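Hypothetical protein NE0471 (Nitrosomonas europaea, PDB 2AUW) is of unknown function, though it carries a DUF2442 domain and may bind DNA. Local coordinates at residues B[18-23]-B[48-53]. Residues are numbered along the deposited sequence; the frame is centred on the assembly and turned at random.
Sequences APYRLR and PILDPE
The turn of the β-hairpin formed by strands 11-16 and 21-26 meets the segment leading into helix 52-55 through Tyr20, whose ring reaches across to Leu50. Its hydroxyl donates to the backbone O of Leu50, with Tyr20 OH lying 2.4 Å from Leu50 O, a very short hydrogen bond whose exact length deserves caution. The acceptor sits at the ring's edge, in its plane, beside CE2 and CZ. Leu50 also sends one methyl over a face of the same ring in a CH-pi contact: CD2 is 4.1 Å from the Tyr20 centroid, 25° off the normal, and displaced toward the rim near CZ. The Tyr20 and Leu50 side chains cross at roughly a right angle. On the opposite face lies Pro19 CB, 3.5 Å above the ring centre, a stacking made possible by the cis peptide bond between Pro19 and Tyr20. With Tyr20 CG anti to the carbonyl carbon (chi1 -65°), the ring extends from the turn toward Leu50. Nearer the surface, Pro19 CG touches Pro52 CB at 4.1 Å. Asp51 occupies the N-cap of helix 52-55, its OD1 accepting a weak bond from Glu53 N. Phe55 packs edge-to-face with Tyr20, and Leu40 and Arg41 of helix 37-42 touch Leu50. A tyrosine thus ties a cis-peptide hairpin turn to the residue just ahead of the N-cap of helix 52-55 within the α/β DUF2442 region.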
loop_
_atom_site.group_PDB
_atom_site.type_symbol
_atom_site.label_atom_id
_atom_site.label_comp_id
_atom_site.label_asym_id
_atom_site.label_seq_id
_atom_site.Cartn_x
_atom_site.Cartn_y
_atom_site.Cartn_z
ATOM N N ALA B 18 10.986 30.462 20.881
ATOM C CA ALA B 18 10.303 31.690 21.334
ATOM C C ALA B 18 8.821 31.701 20.862
ATOM O O ALA B 18 8.538 31.350 19.710
ATOM C CB ALA B 18 11.054 32.908 20.839
ATOM N N PRO B 19 7.868 32.061 21.757
ATOM C CA PRO B 19 6.442 32.032 21.381
ATOM C C PRO B 19 6.164 32.821 20.099
ATOM O O PRO B 19 6.636 33.951 19.979
ATOM C CB PRO B 19 5.740 32.682 22.576
ATOM C CG PRO B 19 6.698 32.553 23.726
ATOM C CD PRO B 19 8.075 32.493 23.157
ATOM N N TYR B 20 5.432 32.246 19.135
ATOM C CA TYR B 20 4.798 30.937 19.273
ATOM C C TYR B 20 5.292 29.981 18.208
ATOM O O TYR B 20 4.497 29.336 17.507
ATOM C CB TYR B 20 3.274 31.066 19.223
ATOM C CG TYR B 20 2.765 31.856 20.395
ATOM C CD1 TYR B 20 2.556 33.244 20.283
ATOM C CD2 TYR B 20 2.534 31.239 21.617
ATOM C CE1 TYR B 20 2.105 33.996 21.373
ATOM C CE2 TYR B 20 2.080 31.982 22.724
ATOM C CZ TYR B 20 1.864 33.365 22.581
ATOM O OH TYR B 20 1.432 34.098 23.663
ATOM N N ARG B 21 6.615 29.896 18.080
ATOM C CA ARG B 21 7.249 29.065 17.048
ATOM C C ARG B 21 7.720 27.712 17.594
ATOM O O ARG B 21 8.242 27.640 18.707
ATOM C CB ARG B 21 8.423 29.810 16.419
ATOM C CG ARG B 21 8.881 29.263 15.077
ATOM C CD ARG B 21 9.777 30.258 14.377
ATOM N NE ARG B 21 10.239 29.813 13.059
ATOM C CZ ARG B 21 9.598 30.048 11.913
ATOM N NH1 ARG B 21 8.456 30.723 11.917
ATOM N NH2 ARG B 21 10.098 29.614 10.755
ATOM N N LEU B 22 7.528 26.651 16.802
ATOM C CA LEU B 22 7.983 25.294 17.163
ATOM C C LEU B 22 9.030 24.818 16.180
ATOM O O LEU B 22 9.055 25.268 15.052
ATOM C CB LEU B 22 6.811 24.311 17.181
ATOM C CG LEU B 22 5.592 24.591 18.059
ATOM C CD1 LEU B 22 4.438 23.692 17.599
ATOM C CD2 LEU B 22 5.900 24.437 19.565
ATOM N N ARG B 23 9.924 23.917 16.614
ATOM C CA ARG B 23 10.808 23.228 15.695
ATOM C C ARG B 23 10.393 21.741 15.696
ATOM O O ARG B 23 10.283 21.129 16.759
ATOM C CB ARG B 23 12.278 23.365 16.117
ATOM C CG ARG B 23 13.216 22.641 15.160
ATOM C CD ARG B 23 14.653 22.618 15.668
ATOM N NE ARG B 23 15.084 23.950 16.067
ATOM C CZ ARG B 23 15.446 24.920 15.232
ATOM N NH1 ARG B 23 15.452 24.712 13.917
ATOM N NH2 ARG B 23 15.816 26.106 15.724
ATOM N N PRO B 48 -5.176 29.158 27.162
ATOM C CA PRO B 48 -4.122 28.890 28.168
ATOM C C PRO B 48 -2.740 28.596 27.590
ATOM O O PRO B 48 -1.734 28.860 28.253
ATOM C CB PRO B 48 -4.652 27.667 28.912
ATOM C CG PRO B 48 -6.125 27.747 28.770
ATOM C CD PRO B 48 -6.330 28.258 27.345
ATOM N N ILE B 49 -2.688 28.083 26.354
ATOM C CA ILE B 49 -1.407 27.802 25.688
ATOM C C ILE B 49 -0.656 29.069 25.306
ATOM O O ILE B 49 0.565 29.045 25.124
ATOM C CB ILE B 49 -1.574 26.799 24.492
ATOM C CG1 ILE B 49 -2.147 25.482 25.022
ATOM C CG2 ILE B 49 -0.219 26.527 23.839
ATOM C CD1 ILE B 49 -2.849 24.611 24.014
ATOM N N LEU B 50 -1.378 30.190 25.235
ATOM C CA LEU B 50 -0.787 31.485 24.889
ATOM C C LEU B 50 0.172 32.042 25.966
ATOM O O LEU B 50 1.014 32.907 25.683
ATOM C CB LEU B 50 -1.890 32.509 24.540
ATOM C CG LEU B 50 -2.694 32.311 23.243
ATOM C CD1 LEU B 50 -3.835 33.345 23.183
ATOM C CD2 LEU B 50 -1.789 32.483 22.027
ATOM N N ASP B 51 0.048 31.525 27.185
ATOM C CA ASP B 51 0.994 31.814 28.262
ATOM C C ASP B 51 2.340 31.212 27.899
ATOM O O ASP B 51 2.409 30.007 27.619
ATOM C CB ASP B 51 0.497 31.172 29.552
ATOM C CG ASP B 51 1.298 31.611 30.793
ATOM O OD1 ASP B 51 2.371 32.262 30.682
ATOM O OD2 ASP B 51 0.815 31.313 31.901
ATOM N N PRO B 52 3.411 32.036 27.890
ATOM C CA PRO B 52 4.740 31.554 27.480
ATOM C C PRO B 52 5.265 30.333 28.253
ATOM O O PRO B 52 6.019 29.534 27.685
ATOM C CB PRO B 52 5.643 32.767 27.693
ATOM C CG PRO B 52 4.691 33.975 27.634
ATOM C CD PRO B 52 3.424 33.471 28.256
ATOM N N GLU B 53 4.857 30.209 29.514
ATOM C CA GLU B 53 5.243 29.084 30.371
ATOM C C GLU B 53 4.525 27.811 29.938
ATOM O O GLU B 53 5.122 26.732 29.885
ATOM C CB GLU B 53 4.931 29.394 31.839
ATOM C CG GLU B 53 5.587 30.666 32.364
ATOM C CD GLU B 53 5.638 30.716 33.883
ATOM O OE1 GLU B 53 6.762 30.683 34.429
ATOM O OE2 GLU B 53 4.561 30.772 34.525
#